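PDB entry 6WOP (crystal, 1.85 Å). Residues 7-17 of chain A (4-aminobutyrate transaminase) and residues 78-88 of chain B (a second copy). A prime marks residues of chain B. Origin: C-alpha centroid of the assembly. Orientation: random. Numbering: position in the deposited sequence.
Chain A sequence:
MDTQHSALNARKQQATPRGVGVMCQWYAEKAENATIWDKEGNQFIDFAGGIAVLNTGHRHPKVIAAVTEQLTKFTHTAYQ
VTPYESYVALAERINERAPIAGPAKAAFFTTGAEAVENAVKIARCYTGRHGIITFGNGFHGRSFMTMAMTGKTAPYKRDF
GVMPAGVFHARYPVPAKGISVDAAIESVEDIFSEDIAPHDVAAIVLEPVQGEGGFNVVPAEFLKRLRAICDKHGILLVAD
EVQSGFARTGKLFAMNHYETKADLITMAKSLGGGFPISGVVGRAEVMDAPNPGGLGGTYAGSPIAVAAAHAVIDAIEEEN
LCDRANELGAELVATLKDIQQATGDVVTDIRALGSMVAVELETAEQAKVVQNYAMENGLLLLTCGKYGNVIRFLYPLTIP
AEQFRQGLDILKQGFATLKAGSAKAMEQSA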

# COMPACT_ATOMS: atom_id res chain seq x y z
N ALA A 7 -44.44 -9.60 7.08
CA ALA A 7 -43.78 -10.78 7.66
C ALA A 7 -42.47 -11.10 6.94
O ALA A 7 -41.45 -11.45 7.58
CB ALA A 7 -44.73 -11.99 7.62
N LEU A 8 -42.45 -10.94 5.62
CA LEU A 8 -41.24 -11.22 4.88
C LEU A 8 -40.15 -10.19 5.14
O LEU A 8 -38.95 -10.53 5.17
CB LEU A 8 -41.56 -11.23 3.39
CG LEU A 8 -41.43 -12.52 2.66
CD1 LEU A 8 -41.85 -12.29 1.22
CD2 LEU A 8 -39.95 -12.91 2.77
N ASN A 9 -40.51 -8.93 5.24
CA ASN A 9 -39.44 -7.97 5.52
C ASN A 9 -38.91 -8.14 6.94
O ASN A 9 -37.73 -7.89 7.17
CB ASN A 9 -39.91 -6.54 5.23
CG ASN A 9 -39.80 -6.17 3.71
OD1 ASN A 9 -38.79 -6.50 3.02
ND2 ASN A 9 -40.83 -5.51 3.20
N ALA A 10 -39.74 -8.55 7.90
CA ALA A 10 -39.20 -8.89 9.23
C ALA A 10 -38.23 -10.08 9.13
O ALA A 10 -37.17 -10.10 9.77
CB ALA A 10 -40.32 -9.22 10.22
N ARG A 11 -38.57 -11.10 8.35
CA ARG A 11 -37.64 -12.22 8.20
C ARG A 11 -36.34 -11.75 7.57
O ARG A 11 -35.24 -12.18 7.98
CB ARG A 11 -38.25 -13.33 7.32
CG ARG A 11 -39.25 -14.17 8.13
CD ARG A 11 -40.10 -15.05 7.15
NE ARG A 11 -39.22 -15.91 6.34
CZ ARG A 11 -39.61 -16.49 5.21
NH1 ARG A 11 -40.84 -16.31 4.72
NH2 ARG A 11 -38.78 -17.29 4.57
N LYS A 12 -36.44 -10.90 6.55
CA LYS A 12 -35.22 -10.37 5.91
C LYS A 12 -34.30 -9.73 6.92
O LYS A 12 -33.08 -9.95 6.92
CB LYS A 12 -35.59 -9.36 4.84
CG LYS A 12 -34.36 -8.84 4.05
CD LYS A 12 -34.84 -7.80 2.99
CE LYS A 12 -34.43 -6.42 3.44
NZ LYS A 12 -35.58 -5.50 3.35
N GLN A 13 -34.86 -8.88 7.76
CA GLN A 13 -34.01 -8.15 8.69
C GLN A 13 -33.44 -9.09 9.73
O GLN A 13 -32.32 -8.90 10.19
CB GLN A 13 -34.84 -7.05 9.34
CG GLN A 13 -35.22 -6.00 8.31
CD GLN A 13 -36.50 -5.25 8.66
OE1 GLN A 13 -37.04 -5.38 9.78
NE2 GLN A 13 -37.01 -4.48 7.70
N GLN A 14 -34.21 -10.08 10.16
CA GLN A 14 -33.69 -11.03 11.13
C GLN A 14 -32.58 -11.89 10.53
O GLN A 14 -31.67 -12.28 11.24
CB GLN A 14 -34.83 -11.92 11.67
CG GLN A 14 -34.43 -12.83 12.83
CD GLN A 14 -33.66 -14.09 12.40
OE1 GLN A 14 -33.77 -14.58 11.25
NE2 GLN A 14 -32.88 -14.65 13.34
N ALA A 15 -32.67 -12.27 9.24
CA ALA A 15 -31.76 -13.28 8.71
C ALA A 15 -30.55 -12.72 7.95
O ALA A 15 -29.58 -13.47 7.73
CB ALA A 15 -32.52 -14.26 7.79
N THR A 16 -30.58 -11.46 7.50
CA THR A 16 -29.54 -10.97 6.61
C THR A 16 -29.01 -9.64 7.14
O THR A 16 -29.71 -8.95 7.88
CB THR A 16 -30.08 -10.80 5.18
OG1 THR A 16 -31.04 -9.73 5.22
CG2 THR A 16 -30.75 -12.13 4.65
N PRO A 17 -27.76 -9.27 6.78
CA PRO A 17 -27.19 -8.01 7.28
C PRO A 17 -27.84 -6.78 6.69
O PRO A 17 -28.27 -6.76 5.55
CB PRO A 17 -25.71 -8.10 6.86
CG PRO A 17 -25.63 -9.17 5.90
CD PRO A 17 -26.77 -10.08 6.07
N ALA B 78 -31.67 -8.28 -9.69
CA ALA B 78 -30.71 -7.58 -8.84
C ALA B 78 -31.35 -7.49 -7.47
O ALA B 78 -32.28 -6.69 -7.27
CB ALA B 78 -30.32 -6.21 -9.39
N TYR B 79 -30.88 -8.33 -6.55
CA TYR B 79 -31.52 -8.36 -5.25
C TYR B 79 -31.59 -6.97 -4.61
O TYR B 79 -32.57 -6.65 -3.93
CB TYR B 79 -30.78 -9.35 -4.36
CG TYR B 79 -31.31 -9.49 -2.96
CD1 TYR B 79 -32.38 -10.32 -2.66
CD2 TYR B 79 -30.68 -8.81 -1.92
CE1 TYR B 79 -32.87 -10.45 -1.31
CE2 TYR B 79 -31.11 -8.92 -0.59
CZ TYR B 79 -32.21 -9.76 -0.29
OH TYR B 79 -32.64 -9.85 1.02
N GLN B 80 -30.55 -6.14 -4.76
CA GLN B 80 -30.62 -4.84 -4.11
C GLN B 80 -31.62 -3.90 -4.75
O GLN B 80 -31.96 -2.86 -4.14
CB GLN B 80 -29.24 -4.17 -4.07
CG GLN B 80 -28.63 -3.99 -5.39
CD GLN B 80 -27.12 -3.93 -5.26
OE1 GLN B 80 -26.49 -4.81 -4.64
NE2 GLN B 80 -26.54 -2.88 -5.80
N VAL B 81 -32.12 -4.24 -5.92
CA VAL B 81 -33.21 -3.47 -6.48
C VAL B 81 -34.52 -4.10 -6.03
O VAL B 81 -35.34 -3.45 -5.36
CB VAL B 81 -33.12 -3.42 -8.01
CG1 VAL B 81 -34.39 -2.73 -8.62
CG2 VAL B 81 -31.85 -2.69 -8.44
N THR B 82 -34.76 -5.35 -6.47
CA THR B 82 -35.97 -6.05 -6.10
C THR B 82 -35.61 -7.38 -5.44
O THR B 82 -35.04 -8.27 -6.09
CB THR B 82 -36.85 -6.33 -7.32
OG1 THR B 82 -37.02 -5.12 -8.07
CG2 THR B 82 -38.16 -6.90 -6.84
N PRO B 83 -35.98 -7.58 -4.20
CA PRO B 83 -35.57 -8.78 -3.50
C PRO B 83 -36.53 -9.92 -3.83
O PRO B 83 -37.57 -9.73 -4.48
CB PRO B 83 -35.64 -8.34 -2.02
CG PRO B 83 -36.76 -7.39 -2.01
CD PRO B 83 -36.69 -6.64 -3.32
N TYR B 84 -36.15 -11.11 -3.39
CA TYR B 84 -36.93 -12.33 -3.59
C TYR B 84 -36.96 -13.08 -2.26
O TYR B 84 -36.03 -12.97 -1.46
CB TYR B 84 -36.31 -13.19 -4.68
CG TYR B 84 -34.87 -12.87 -4.98
CD1 TYR B 84 -34.51 -11.67 -5.57
CD2 TYR B 84 -33.86 -13.78 -4.67
CE1 TYR B 84 -33.19 -11.37 -5.84
CE2 TYR B 84 -32.53 -13.49 -4.94
CZ TYR B 84 -32.20 -12.28 -5.52
OH TYR B 84 -30.89 -11.99 -5.79
N GLU B 85 -38.01 -13.85 -2.03
CA GLU B 85 -38.14 -14.59 -0.80
C GLU B 85 -37.11 -15.71 -0.73
O GLU B 85 -36.61 -16.00 0.36
CB GLU B 85 -39.58 -15.12 -0.65
CG GLU B 85 -39.74 -16.05 0.61
CD GLU B 85 -41.18 -16.49 0.84
OE1 GLU B 85 -41.49 -17.06 1.91
OE2 GLU B 85 -41.99 -16.29 -0.07
N SER B 86 -36.75 -16.33 -1.86
CA SER B 86 -35.86 -17.49 -1.76
C SER B 86 -34.50 -17.12 -1.21
O SER B 86 -33.80 -17.96 -0.63
CB SER B 86 -35.68 -18.16 -3.14
OG SER B 86 -35.14 -17.25 -4.09
N TYR B 87 -34.06 -15.90 -1.43
CA TYR B 87 -32.77 -15.50 -0.87
C TYR B 87 -32.84 -15.46 0.66
O TYR B 87 -31.95 -15.96 1.37
CB TYR B 87 -32.41 -14.13 -1.45
CG TYR B 87 -31.11 -13.46 -0.98
CD1 TYR B 87 -30.91 -13.11 0.38
CD2 TYR B 87 -30.13 -13.06 -1.91
CE1 TYR B 87 -29.72 -12.41 0.77
CE2 TYR B 87 -28.97 -12.38 -1.53
CZ TYR B 87 -28.79 -12.06 -0.19
OH TYR B 87 -27.66 -11.35 0.23
N VAL B 88 -33.91 -14.87 1.17
CA VAL B 88 -34.10 -14.82 2.61
C VAL B 88 -34.23 -16.23 3.17
O VAL B 88 -33.71 -16.57 4.23
CB VAL B 88 -35.35 -13.97 2.92
CG1 VAL B 88 -35.65 -13.93 4.47
CG2 VAL B 88 -35.16 -12.55 2.40
O HOH W 1 -39.71 -19.22 2.74
O HOH W 2 -31.12 -8.48 2.73

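Residues 7-15 of chain A form the last turns of a helix, held by i to i+4 bonds such as Lys12 N to Leu8 O (2.9 Å); Thr16 is the first residue to leave helical phi/psi. In chain B, a non-helical segment leads into a helix that includes Val88′ and continues beyond it. The backbones come near at Lys12 and Val88′, whose CA atoms lie 5.7 Å apart, while Leu8 CA and Glu85′ CA are separated by 7.3 Å.

Val88′ is the most covered residue, losing 102 Å² to the other stretch. Its CG1 lies 3.9 Å from Arg11 CB and its CG2 4.0 Å from Lys12 CB, so the two methyls rest against the helix by van der Waals contact.

Charge pairing adds to this packing. Arg11 NH1 donates to Glu85′ OE1 at 3.0 Å with an N-H...O angle of 161°, a nearly linear salt bridge at the guanidinium edge. Water 1 closes a second path, accepting from Arg11 NH2 (2.8 Å) and donating to Glu85′ OE1 (2.9 Å). Leu8 CD2 packs on the aliphatic Glu85′ CG at 3.8 Å.

Near the helix end, Thr16 OG1 donates to Lys12 O (2.7 Å) and accepts from water 2 (2.8 Å), which also hydrogen-bonds Tyr79′ OH (2.7 Å). Thr16 CG2 meets the Tyr87′ ring edge, 4.0 Å from CE1.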